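Local coordinates for taurine:2-oxoglutarate aminotransferase (Bifidobacterium kashiwanohense PV20-2, PDB 6JIX), which probably transfers the amino group of taurine to 2-oxoglutarate, using pyridoxal 5'-phosphate as its cofactor, at residues M218-V222 with A266-F270; G223-V227 with R412-N417; F258-M264 with Y331-C337; R93-L98 with G324-N329. All coordinates share one frame; numbering follows the deposited sequence.

Interaction 1: M218-V222 with A266-F270; sequences MESIV and AWQNF. With PLP (pyridoxal-5'-phosphate), chain G.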
loop_
_atom_site.group_PDB
_atom_site.type_symbol
_atom_site.label_atom_id
_atom_site.label_comp_id
_atom_site.label_asym_id
_atom_site.label_seq_id
_atom_site.Cartn_x
_atom_site.Cartn_y
_atom_site.Cartn_z
ATOM N N MET A 218 0.952 4.462 18.987
ATOM C CA MET A 218 0.393 5.809 19.067
ATOM C C MET A 218 1.098 6.739 18.098
ATOM O O MET A 218 2.301 6.615 17.869
ATOM C CB MET A 218 0.373 6.395 20.497
ATOM C CG MET A 218 1.436 5.987 21.433
ATOM S SD MET A 218 0.839 6.153 23.148
ATOM C CE MET A 218 0.222 7.829 23.248
ATOM N N GLU A 219 0.306 7.607 17.465
ATOM C CA GLU A 219 0.860 8.766 16.771
ATOM C C GLU A 219 1.701 9.595 17.727
ATOM O O GLU A 219 1.240 9.972 18.817
ATOM C CB GLU A 219 -0.257 9.649 16.214
ATOM C CG GLU A 219 -0.998 9.131 15.012
ATOM C CD GLU A 219 -2.171 10.037 14.623
ATOM O OE1 GLU A 219 -1.973 10.912 13.747
ATOM O OE2 GLU A 219 -3.281 9.873 15.182
ATOM N N SER A 220 2.917 9.931 17.291
ATOM C CA SER A 220 3.799 10.736 18.140
ATOM C C SER A 220 3.069 11.972 18.659
ATOM O O SER A 220 3.015 12.219 19.870
ATOM C CB SER A 220 5.058 11.136 17.361
ATOM O OG SER A 220 5.867 10.010 17.030
ATOM N N ILE A 221 2.432 12.712 17.753
ATOM C CA ILE A 221 1.471 13.760 18.077
ATOM C C ILE A 221 0.249 13.483 17.224
ATOM O O ILE A 221 0.373 13.362 15.999
ATOM C CB ILE A 221 2.022 15.167 17.779
ATOM C CG1 ILE A 221 3.125 15.527 18.766
ATOM C CG2 ILE A 221 0.898 16.208 17.846
ATOM C CD1 ILE A 221 4.079 16.611 18.254
ATOM N N VAL A 222 -0.916 13.316 17.860
ATOM C CA VAL A 222 -2.118 12.966 17.094
ATOM C C VAL A 222 -2.367 14.027 16.031
ATOM O O VAL A 222 -2.562 15.208 16.351
ATOM C CB VAL A 222 -3.334 12.771 18.007
ATOM C CG1 VAL A 222 -4.616 12.893 17.207
ATOM C CG2 VAL A 222 -3.279 11.409 18.664
ATOM N N ALA A 266 8.910 13.457 14.994
ATOM C CA ALA A 266 8.237 14.116 16.108
ATOM C C ALA A 266 8.561 13.440 17.433
ATOM O O ALA A 266 8.710 14.124 18.452
ATOM C CB ALA A 266 6.724 14.165 15.879
ATOM N N TRP A 267 8.727 12.116 17.447
ATOM C CA TRP A 267 9.057 11.514 18.730
ATOM C C TRP A 267 10.374 12.068 19.276
ATOM O O TRP A 267 10.618 11.988 20.484
ATOM C CB TRP A 267 9.078 9.980 18.634
ATOM C CG TRP A 267 10.072 9.394 17.685
ATOM C CD1 TRP A 267 9.823 8.915 16.429
ATOM C CD2 TRP A 267 11.477 9.184 17.922
ATOM N NE1 TRP A 267 10.983 8.442 15.862
ATOM C CE2 TRP A 267 12.012 8.589 16.756
ATOM C CE3 TRP A 267 12.336 9.451 18.996
ATOM C CZ2 TRP A 267 13.367 8.261 16.638
ATOM C CZ3 TRP A 267 13.680 9.125 18.876
ATOM C CH2 TRP A 267 14.181 8.538 17.703
ATOM N N GLN A 268 11.186 12.709 18.432
ATOM C CA GLN A 268 12.416 13.326 18.913
ATOM C C GLN A 268 12.156 14.583 19.745
ATOM O O GLN A 268 13.113 15.145 20.288
ATOM C CB GLN A 268 13.336 13.665 17.738
ATOM C CG GLN A 268 14.165 12.482 17.256
ATOM C CD GLN A 268 14.608 12.634 15.803
ATOM O OE1 GLN A 268 14.171 13.554 15.106
ATOM N NE2 GLN A 268 15.476 11.732 15.342
ATOM N N ASN A 269 10.903 15.048 19.852
ATOM C CA ASN A 269 10.607 16.154 20.752
ATOM C C ASN A 269 10.400 15.684 22.174
ATOM O O ASN A 269 10.128 16.514 23.048
ATOM C CB ASN A 269 9.324 16.875 20.332
ATOM C CG ASN A 269 9.450 17.577 19.019
ATOM O OD1 ASN A 269 9.989 18.679 18.945
ATOM N ND2 ASN A 269 8.943 16.952 17.963
ATOM N N PHE A 270 10.588 14.395 22.428
ATOM C CA PHE A 270 10.263 13.777 23.697
ATOM C C PHE A 270 11.444 12.909 24.096
ATOM O O PHE A 270 12.265 12.514 23.261
ATOM C CB PHE A 270 9.000 12.898 23.654
ATOM C CG PHE A 270 7.759 13.572 23.112
ATOM C CD1 PHE A 270 7.050 14.488 23.872
ATOM C CD2 PHE A 270 7.257 13.220 21.864
ATOM C CE1 PHE A 270 5.881 15.081 23.377
ATOM C CE2 PHE A 270 6.087 13.808 21.363
ATOM C CZ PHE A 270 5.401 14.734 22.124
HETATM N N1 PLP G . -0.905 7.261 10.123
HETATM C C2 PLP G . -1.165 8.569 10.205
HETATM C C2A PLP G . -0.720 9.372 11.414
HETATM C C3 PLP G . -1.862 9.230 9.163
HETATM O O3 PLP G . -2.149 10.580 9.221
HETATM C C4 PLP G . -2.268 8.524 8.052
HETATM C C4A PLP G . -3.029 9.283 6.926
HETATM O O4A PLP G . -3.680 10.295 7.187
HETATM C C5 PLP G . -1.966 7.128 8.008
HETATM C C6 PLP G . -1.272 6.519 9.062
HETATM C C5A PLP G . -2.407 6.283 6.757
HETATM O O4P PLP G . -1.470 6.561 5.765
HETATM P P PLP G . -1.787 6.169 4.218
HETATM O O1P PLP G . -0.590 6.352 3.390
HETATM O O2P PLP G . -2.083 4.729 4.074
HETATM O O3P PLP G . -3.096 7.084 3.688
#
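Where strand 213-219 of the central seven-stranded sheet of this class-III aminotransferase runs out beside the cofactor, Ser220 and Ile221 meet Ala266 and Trp267 of a short 3-10 turn and Phe270 just after it. Strand ends facing a bound coenzyme are a recurring feature of this fold, and here the loop after the neighbouring strand 248-252 packs its 3-10 turn against such an end. Ser220 points at the 3-10 segment: its CB lies 3.8 Å from Ala266 CB, while OG, beside its own backbone N (chi1 -66°), comes to the edge of the Trp267 indole. No hydrogen bond joins the two segments directly. Instead Glu253 links them, its carboxylate bonding Ser220 OG and the backbone N of Ala266 and of Trp267. Ile221 meets the Phe270 ring at its edge, CG1 standing 4.1 Å from CZ, and its CD1 is 4.3 Å from Ala266 CB. Within the turn, Ala266 O receives both the backbone N and the side-chain ND2 of Asn269, the latter at 2.9 Å on a carbonyl lone pair. The extended Glu219 chain ends beside the cofactor; OE2 is held by Tyr143 N, and OE1, bonded to Gly223 N, lies next to the methyl C2A.

Interaction 2: G223-V227 with R412-N417; sequences GANGV and RETNIN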
loop_
_atom_site.group_PDB
_atom_site.type_symbol
_atom_site.label_atom_id
_atom_site.label_comp_id
_atom_site.label_asym_id
_atom_site.label_seq_id
_atom_site.Cartn_x
_atom_site.Cartn_y
_atom_site.Cartn_z
ATOM N N GLY A 223 -2.397 13.606 14.759
ATOM C CA GLY A 223 -2.365 14.529 13.645
ATOM C C GLY A 223 -3.678 14.875 12.981
ATOM O O GLY A 223 -4.266 15.923 13.270
ATOM N N ALA A 224 -4.145 14.022 12.066
ATOM C CA ALA A 224 -5.324 14.396 11.292
ATOM C C ALA A 224 -6.482 14.741 12.210
ATOM O O ALA A 224 -7.284 15.628 11.897
ATOM C CB ALA A 224 -5.702 13.283 10.313
ATOM N N ASN A 225 -6.545 14.103 13.375
ATOM C CA ASN A 225 -7.614 14.350 14.329
ATOM C C ASN A 225 -7.352 15.575 15.200
ATOM O O ASN A 225 -8.028 15.739 16.224
ATOM C CB ASN A 225 -7.846 13.114 15.209
ATOM C CG ASN A 225 -8.793 12.124 14.572
ATOM O OD1 ASN A 225 -9.996 12.122 14.845
ATOM N ND2 ASN A 225 -8.257 11.277 13.706
ATOM N N GLY A 226 -6.386 16.420 14.833
ATOM C CA GLY A 226 -6.366 17.765 15.383
ATOM C C GLY A 226 -5.085 18.313 15.973
ATOM O O GLY A 226 -5.145 19.262 16.745
ATOM N N VAL A 227 -3.931 17.753 15.626
ATOM C CA VAL A 227 -2.660 18.200 16.198
ATOM C C VAL A 227 -2.824 18.295 17.705
ATOM O O VAL A 227 -2.614 19.355 18.303
ATOM C CB VAL A 227 -2.205 19.547 15.599
ATOM C CG1 VAL A 227 -0.765 19.833 15.956
ATOM C CG2 VAL A 227 -2.368 19.532 14.090
ATOM N N ARG A 412 -10.389 17.833 10.534
ATOM C CA ARG A 412 -11.274 16.771 10.985
ATOM C C ARG A 412 -11.990 17.251 12.233
ATOM O O ARG A 412 -11.533 18.166 12.925
ATOM C CB ARG A 412 -10.514 15.465 11.252
ATOM C CG ARG A 412 -10.098 14.753 9.947
ATOM C CD ARG A 412 -9.751 13.293 10.175
ATOM N NE ARG A 412 -10.915 12.534 10.616
ATOM C CZ ARG A 412 -11.732 11.890 9.792
ATOM N NH1 ARG A 412 -11.509 11.902 8.480
ATOM N NH2 ARG A 412 -12.771 11.239 10.284
ATOM N N GLU A 413 -13.156 16.673 12.490
ATOM C CA GLU A 413 -13.903 16.973 13.714
ATOM C C GLU A 413 -14.138 18.479 13.794
ATOM O O GLU A 413 -14.810 19.033 12.904
ATOM C CB GLU A 413 -13.145 16.370 14.902
ATOM C CG GLU A 413 -13.206 14.853 15.001
ATOM C CD GLU A 413 -14.443 14.259 14.340
ATOM O OE1 GLU A 413 -15.579 14.735 14.606
ATOM O OE2 GLU A 413 -14.273 13.303 13.553
ATOM N N THR A 414 -13.648 19.168 14.825
ATOM C CA THR A 414 -13.947 20.567 15.093
ATOM C C THR A 414 -12.727 21.449 14.843
ATOM O O THR A 414 -12.640 22.552 15.393
ATOM C CB THR A 414 -14.463 20.739 16.539
ATOM O OG1 THR A 414 -15.292 21.900 16.656
ATOM C CG2 THR A 414 -13.330 20.882 17.552
ATOM N N ASN A 415 -11.781 20.980 14.016
ATOM C CA ASN A 415 -10.490 21.635 13.855
ATOM C C ASN A 415 -10.254 22.120 12.439
ATOM O O ASN A 415 -10.771 21.565 11.466
ATOM C CB ASN A 415 -9.343 20.714 14.240
ATOM C CG ASN A 415 -9.563 20.091 15.577
ATOM O OD1 ASN A 415 -10.015 18.939 15.680
ATOM N ND2 ASN A 415 -9.303 20.862 16.628
ATOM N N ILE A 416 -9.450 23.173 12.360
ATOM C CA ILE A 416 -8.805 23.609 11.135
ATOM C C ILE A 416 -7.320 23.339 11.296
ATOM O O ILE A 416 -6.708 23.756 12.288
ATOM C CB ILE A 416 -9.074 25.093 10.834
ATOM C CG1 ILE A 416 -10.573 25.392 10.949
ATOM C CG2 ILE A 416 -8.612 25.405 9.441
ATOM C CD1 ILE A 416 -10.955 26.816 10.665
ATOM N N ASN A 417 -6.750 22.616 10.343
ATOM C CA ASN A 417 -5.311 22.422 10.333
ATOM C C ASN A 417 -4.635 23.588 9.641
ATOM O O ASN A 417 -5.178 24.183 8.704
ATOM C CB ASN A 417 -4.929 21.128 9.610
ATOM C CG ASN A 417 -5.529 19.902 10.260
ATOM O OD1 ASN A 417 -5.601 19.820 11.487
ATOM N ND2 ASN A 417 -5.959 18.936 9.443
HETATM O O HOH W 1 -12.115 11.768 12.850
#
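The loop after strand 213-219 lies, at 223-227, against a type II' beta turn, Arg412 to Asn415, that leads into 415-418, an edge strand of the three-stranded antiparallel sheet; the nearest CA atoms are those of Asn225 and Arg412, 5.5 Å apart. The loop is tightly folded, Gly223 O accepting from both Gly226 N and Val227 N, and Gly226 has a phi of 130°, where glycine is at ease. No direct hydrogen bond crosses between the segments. The Arg412 chain instead lies along the Ala224 carbonyl, with CB 3.3 Å from Ala224 O, and its CD is 4.1 Å from Ala224 CB. A bend at chi3 (65°) leaves NE within a water's reach of Asn225. There one water sits at the guanidinium edge, in its plane, taking a bond from Arg412 NE (2.6 Å) and donating to Asn225 OD1 (2.9 Å) and Glu413 OE2 (2.7 Å). Asp156 accepts from Asn225 ND2, which leaves the amide oxygen facing the water, while Glu413 is also gripped by His389 N and Trp157 NE1. The polar part of this buried interface is therefore relayed by solvent, one water bridging a cation, an amide oxygen and a carboxylate.

Interaction 3: F258-M264 with Y331-C337; sequences FGRTGKM and YLEHDVC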
loop_
_atom_site.group_PDB
_atom_site.type_symbol
_atom_site.label_atom_id
_atom_site.label_comp_id
_atom_site.label_asym_id
_atom_site.label_seq_id
_atom_site.Cartn_x
_atom_site.Cartn_y
_atom_site.Cartn_z
ATOM N N PHE A 258 9.543 13.915 9.345
ATOM C CA PHE A 258 10.279 14.650 8.319
ATOM C C PHE A 258 10.070 16.166 8.425
ATOM O O PHE A 258 9.613 16.838 7.499
ATOM C CB PHE A 258 9.932 14.081 6.941
ATOM C CG PHE A 258 10.372 12.651 6.796
ATOM C CD1 PHE A 258 11.709 12.344 6.654
ATOM C CD2 PHE A 258 9.463 11.608 6.915
ATOM C CE1 PHE A 258 12.125 11.023 6.578
ATOM C CE2 PHE A 258 9.874 10.283 6.839
ATOM C CZ PHE A 258 11.200 9.989 6.670
ATOM N N GLY A 259 10.449 16.702 9.590
ATOM C CA GLY A 259 10.535 18.131 9.795
ATOM C C GLY A 259 9.243 18.808 10.173
ATOM O O GLY A 259 9.265 20.002 10.510
ATOM N N ARG A 260 8.117 18.095 10.096
ATOM C CA ARG A 260 6.810 18.689 10.356
ATOM C C ARG A 260 6.789 19.497 11.659
ATOM O O ARG A 260 6.200 20.588 11.715
ATOM C CB ARG A 260 5.759 17.579 10.382
ATOM C CG ARG A 260 4.346 18.097 10.499
ATOM C CD ARG A 260 4.216 19.387 9.724
ATOM N NE ARG A 260 4.290 19.128 8.302
ATOM C CZ ARG A 260 3.938 20.014 7.385
ATOM N NH1 ARG A 260 3.498 21.199 7.777
ATOM N NH2 ARG A 260 4.018 19.707 6.093
ATOM N N THR A 261 7.438 18.986 12.711
ATOM C CA THR A 261 7.375 19.568 14.049
ATOM C C THR A 261 8.620 20.357 14.427
ATOM O O THR A 261 8.723 20.807 15.575
ATOM C CB THR A 261 7.155 18.467 15.095
ATOM O OG1 THR A 261 8.363 17.692 15.249
ATOM C CG2 THR A 261 5.954 17.558 14.690
ATOM N N GLY A 262 9.589 20.488 13.520
ATOM C CA GLY A 262 10.859 21.116 13.816
ATOM C C GLY A 262 11.982 20.148 14.133
ATOM O O GLY A 262 13.139 20.569 14.220
ATOM N N LYS A 263 11.677 18.869 14.289
ATOM C CA LYS A 263 12.664 17.815 14.441
ATOM C C LYS A 263 12.458 16.818 13.308
ATOM O O LYS A 263 11.400 16.792 12.666
ATOM C CB LYS A 263 12.527 17.130 15.818
ATOM C CG LYS A 263 13.123 17.921 16.998
ATOM C CD LYS A 263 14.401 17.248 17.519
ATOM C CE LYS A 263 15.001 17.995 18.685
ATOM N NZ LYS A 263 13.937 18.754 19.365
ATOM N N MET A 264 13.478 16.010 13.019
ATOM C CA MET A 264 13.319 15.074 11.907
ATOM C C MET A 264 12.147 14.119 12.153
ATOM O O MET A 264 11.329 13.882 11.258
ATOM C CB MET A 264 14.612 14.305 11.646
ATOM C CG MET A 264 14.578 13.503 10.341
ATOM S SD MET A 264 14.805 14.470 8.799
ATOM C CE MET A 264 15.626 15.937 9.432
ATOM N N TYR A 331 16.320 17.794 3.311
ATOM C CA TYR A 331 15.989 18.181 4.682
ATOM C C TYR A 331 17.259 18.535 5.426
ATOM O O TYR A 331 17.335 19.567 6.101
ATOM C CB TYR A 331 15.249 17.060 5.435
ATOM C CG TYR A 331 13.831 16.770 4.993
ATOM C CD1 TYR A 331 12.887 17.785 4.894
ATOM C CD2 TYR A 331 13.437 15.465 4.680
ATOM C CE1 TYR A 331 11.605 17.511 4.492
ATOM C CE2 TYR A 331 12.159 15.183 4.277
ATOM C CZ TYR A 331 11.242 16.204 4.185
ATOM O OH TYR A 331 9.950 15.921 3.783
ATOM N N LEU A 332 18.279 17.686 5.282
ATOM C CA LEU A 332 19.517 17.859 6.026
ATOM C C LEU A 332 20.333 19.022 5.471
ATOM O O LEU A 332 20.651 19.974 6.198
ATOM C CB LEU A 332 20.319 16.558 5.997
ATOM C CG LEU A 332 19.653 15.327 6.633
ATOM C CD1 LEU A 332 20.546 14.083 6.559
ATOM C CD2 LEU A 332 19.245 15.618 8.078
ATOM N N GLU A 333 20.660 18.974 4.168
ATOM C CA GLU A 333 21.577 19.956 3.596
ATOM C C GLU A 333 21.043 21.378 3.723
ATOM O O GLU A 333 21.825 22.310 3.944
ATOM C CB GLU A 333 21.860 19.624 2.129
ATOM C CG GLU A 333 22.905 18.530 1.949
ATOM C CD GLU A 333 22.794 17.787 0.617
ATOM O OE1 GLU A 333 22.510 18.421 -0.430
ATOM O OE2 GLU A 333 23.011 16.555 0.619
ATOM N N HIS A 334 19.721 21.564 3.633
ATOM C CA HIS A 334 19.111 22.890 3.685
ATOM C C HIS A 334 18.579 23.222 5.062
ATOM O O HIS A 334 17.764 24.142 5.197
ATOM C CB HIS A 334 17.990 23.012 2.654
ATOM C CG HIS A 334 18.485 23.132 1.250
ATOM N ND1 HIS A 334 18.306 24.270 0.495
ATOM C CD2 HIS A 334 19.169 22.264 0.469
ATOM C CE1 HIS A 334 18.847 24.093 -0.697
ATOM N NE2 HIS A 334 19.378 22.884 -0.740
ATOM N N ASP A 335 19.006 22.464 6.069
ATOM C CA ASP A 335 18.601 22.629 7.460
ATOM C C ASP A 335 17.133 23.041 7.552
ATOM O O ASP A 335 16.780 24.142 7.983
ATOM C CB ASP A 335 19.513 23.604 8.204
ATOM C CG ASP A 335 19.569 23.298 9.710
ATOM O OD1 ASP A 335 18.600 22.666 10.245
ATOM O OD2 ASP A 335 20.579 23.673 10.355
ATOM N N VAL A 336 16.272 22.128 7.096
ATOM C CA VAL A 336 14.850 22.431 7.040
ATOM C C VAL A 336 14.251 22.454 8.440
ATOM O O VAL A 336 13.340 23.242 8.714
ATOM C CB VAL A 336 14.134 21.447 6.092
ATOM C CG1 VAL A 336 12.629 21.547 6.249
ATOM C CG2 VAL A 336 14.508 21.764 4.658
ATOM N N CYS A 337 14.757 21.629 9.357
ATOM C CA CYS A 337 14.250 21.677 10.729
ATOM C C CYS A 337 14.464 23.055 11.343
ATOM O O CYS A 337 13.542 23.637 11.935
ATOM C CB CYS A 337 14.918 20.602 11.582
ATOM S SG CYS A 337 14.285 18.951 11.244
#
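Tyr331 turns its ring onto Phe258 because CG stands beside the backbone N (chi1 -70°), and Met264 reaches back to the same helix end through a chain bent at chi2 (77°) and again at chi3. The tyrosine presents one face to the Phe258 backbone, with Phe258 C above it. Its CE2 lies 3.6 Å from Phe258 CB. The two rings are not truly stacked: their planes are nearly parallel, at 24°, but slid apart, the centroids being 5.9 Å from each other. Met264 SD makes a Met-aromatic contact, placed obliquely to the Tyr331 ring at 5.2 Å from its centroid, and the methyl CE carries on to Leu332 CD2 (3.9 Å) and Cys337 SG (3.8 Å). Cys337 sets its side chain against the loop backbone, SG 3.5 Å from Met264 N and CB against Gly262 O. The phenol oxygen of Tyr331 is held by Gly282 O, next to Lys281, which binds the cofactor. With an alanine in place of Tyr331, Gly282 O would probably lose its hydroxyl partner and a gap would be likely to open between Phe258 and Met264. The loop itself contains a type I turn from Gly259 to Gly262. Its partner is a helix-to-helix corner: a Schellman motif closes helix 318-333, with Val336 N bonded to Tyr331 O and Asp335 N to Leu332 O, and Asp335, its C-prime residue, serves in turn as the N-cap of helix 336-357.

Interaction 4: R93-L98 with G324-N329; sequences RLAKML and GVAAVN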
loop_
_atom_site.group_PDB
_atom_site.type_symbol
_atom_site.label_atom_id
_atom_site.label_comp_id
_atom_site.label_asym_id
_atom_site.label_seq_id
_atom_site.Cartn_x
_atom_site.Cartn_y
_atom_site.Cartn_z
ATOM N N ARG A 93 21.036 2.979 0.241
ATOM C CA ARG A 93 21.377 4.296 0.732
ATOM C C ARG A 93 20.258 4.866 1.585
ATOM O O ARG A 93 20.521 5.587 2.556
ATOM C CB ARG A 93 21.689 5.221 -0.447
ATOM C CG ARG A 93 22.734 6.263 -0.146
ATOM C CD ARG A 93 22.548 7.474 -1.033
ATOM N NE ARG A 93 23.211 7.279 -2.315
ATOM C CZ ARG A 93 24.521 7.102 -2.442
ATOM N NH1 ARG A 93 25.302 7.104 -1.364
ATOM N NH2 ARG A 93 25.049 6.926 -3.644
ATOM N N LEU A 94 19.008 4.565 1.245
ATOM C CA LEU A 94 17.930 5.183 2.001
ATOM C C LEU A 94 17.773 4.536 3.371
ATOM O O LEU A 94 17.515 5.232 4.362
ATOM C CB LEU A 94 16.620 5.125 1.215
ATOM C CG LEU A 94 15.541 5.986 1.864
ATOM C CD1 LEU A 94 16.103 7.359 2.253
ATOM C CD2 LEU A 94 14.349 6.104 0.939
ATOM N N ALA A 95 17.940 3.211 3.447
ATOM C CA ALA A 95 17.864 2.530 4.734
ATOM C C ALA A 95 18.934 3.045 5.695
ATOM O O ALA A 95 18.645 3.345 6.857
ATOM C CB ALA A 95 17.992 1.027 4.539
ATOM N N LYS A 96 20.179 3.177 5.226
ATOM C CA LYS A 96 21.222 3.698 6.106
ATOM C C LYS A 96 20.935 5.139 6.507
ATOM O O LYS A 96 21.023 5.487 7.689
ATOM C CB LYS A 96 22.600 3.586 5.454
ATOM C CG LYS A 96 23.715 3.447 6.495
ATOM C CD LYS A 96 24.868 4.406 6.246
ATOM C CE LYS A 96 25.966 4.177 7.266
ATOM N NZ LYS A 96 26.463 5.465 7.804
ATOM N N MET A 97 20.587 5.996 5.538
ATOM C CA MET A 97 20.305 7.394 5.864
ATOM C C MET A 97 19.197 7.499 6.898
ATOM O O MET A 97 19.258 8.340 7.803
ATOM C CB MET A 97 19.912 8.173 4.621
ATOM C CG MET A 97 21.031 8.422 3.655
ATOM S SD MET A 97 20.352 8.979 2.089
ATOM C CE MET A 97 19.570 10.487 2.620
ATOM N N LEU A 98 18.162 6.671 6.764
ATOM C CA LEU A 98 17.042 6.739 7.690
ATOM C C LEU A 98 17.459 6.278 9.078
ATOM O O LEU A 98 17.190 6.964 10.071
ATOM C CB LEU A 98 15.882 5.903 7.171
ATOM C CG LEU A 98 15.141 6.483 5.985
ATOM C CD1 LEU A 98 13.876 5.685 5.770
ATOM C CD2 LEU A 98 14.854 7.944 6.243
ATOM N N GLY A 324 13.261 9.283 -2.223
ATOM C CA GLY A 324 13.521 9.426 -0.794
ATOM C C GLY A 324 14.914 9.941 -0.485
ATOM O O GLY A 324 15.087 10.888 0.286
ATOM N N VAL A 325 15.929 9.347 -1.108
ATOM C CA VAL A 325 17.292 9.800 -0.866
ATOM C C VAL A 325 17.395 11.305 -1.129
ATOM O O VAL A 325 18.012 12.052 -0.355
ATOM C CB VAL A 325 18.276 8.988 -1.730
ATOM C CG1 VAL A 325 19.638 9.652 -1.772
ATOM C CG2 VAL A 325 18.404 7.569 -1.208
ATOM N N ALA A 326 16.785 11.776 -2.219
ATOM C CA ALA A 326 16.864 13.195 -2.544
ATOM C C ALA A 326 16.127 14.040 -1.511
ATOM O O ALA A 326 16.623 15.094 -1.086
ATOM C CB ALA A 326 16.303 13.435 -3.940
ATOM N N ALA A 327 14.939 13.600 -1.096
ATOM C CA ALA A 327 14.188 14.349 -0.092
ATOM C C ALA A 327 14.956 14.435 1.219
ATOM O O ALA A 327 15.136 15.520 1.777
ATOM C CB ALA A 327 12.822 13.706 0.138
ATOM N N VAL A 328 15.444 13.306 1.720
ATOM C CA VAL A 328 16.098 13.348 3.025
ATOM C C VAL A 328 17.353 14.209 2.962
ATOM O O VAL A 328 17.606 15.017 3.865
ATOM C CB VAL A 328 16.399 11.927 3.531
ATOM C CG1 VAL A 328 17.245 11.987 4.788
ATOM C CG2 VAL A 328 15.084 11.144 3.758
ATOM N N ASN A 329 18.139 14.076 1.877
ATOM C CA ASN A 329 19.338 14.899 1.706
ATOM C C ASN A 329 18.989 16.381 1.696
ATOM O O ASN A 329 19.723 17.199 2.253
ATOM C CB ASN A 329 20.072 14.529 0.414
ATOM C CG ASN A 329 21.089 13.405 0.608
ATOM O OD1 ASN A 329 21.601 13.191 1.712
ATOM N ND2 ASN A 329 21.376 12.669 -0.474
#
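Segments 93-98 and 324-329 run in nearly the same direction, their short helical axes 9.7 Å apart and inclined by 29°, with Leu94 and Val325 nearest across the interface. Val325 packs among three residues of helix 89-102: CG1 touches Arg93 CD at 3.7 Å and lies 4.0 Å from Met97 SD, while CG2 rests on Leu94 CB at 3.9 Å. Leu94, with CG opposite its backbone N (chi1 -170°), spreads its two methyls along the partner helix. CD2 lies 3.8 Å from Gly324 CA, where a side chain would run into it, and CD1 meets Val328 CG2 at 4.2 Å. A serine in place of this leucine would probably uncover Gly324, take one neighbour from Val328 CG2 and open a gap between the helices. The pair joins helix 89-102, which lies on strand 107-113 at the border of the central aminotransferase sheet through Leu94 and Leu98, to helix 318-333, which follows that sheet in the chain. Deeper in the interface Leu98 CD2 touches Val328 CG2 at 4.1 Å. Met97 bends at chi3 (62°), which brings CE alongside Val328 CG1, at 3.5 Å, the two side chains sliding past each other in opposite directions; the same methyl touches Asn329 OD1, the side chains of Met97 and Asn329 crossing at about a right angle. Arg93 meets Val325 mainly through CD, while NH2 forms a salt bridge with Glu89 and a hydrogen bond to Glu4 O of the second subunit.

From the N terminus, interaction 4 opens first, at helix 89-102, and closes a long loop on helix 318-333. Interaction 1 lies wholly within that loop, joining the end of strand 213-219 to the 3-10 turn at 266-270. Interaction 2 starts directly after 218-222 and closes far downstream at 412-417, so it crosses both interactions 1 and 4. Interaction 3, from 258-264 to 331-337, is enclosed by interaction 2 but crosses interactions 1 and 4. Interactions 3 and 4 share helix 318-333 and meet where Phe258 touches Val328 and Leu98. Together they tie the central sheet to its flanking helices and to the three-stranded C-terminal sheet.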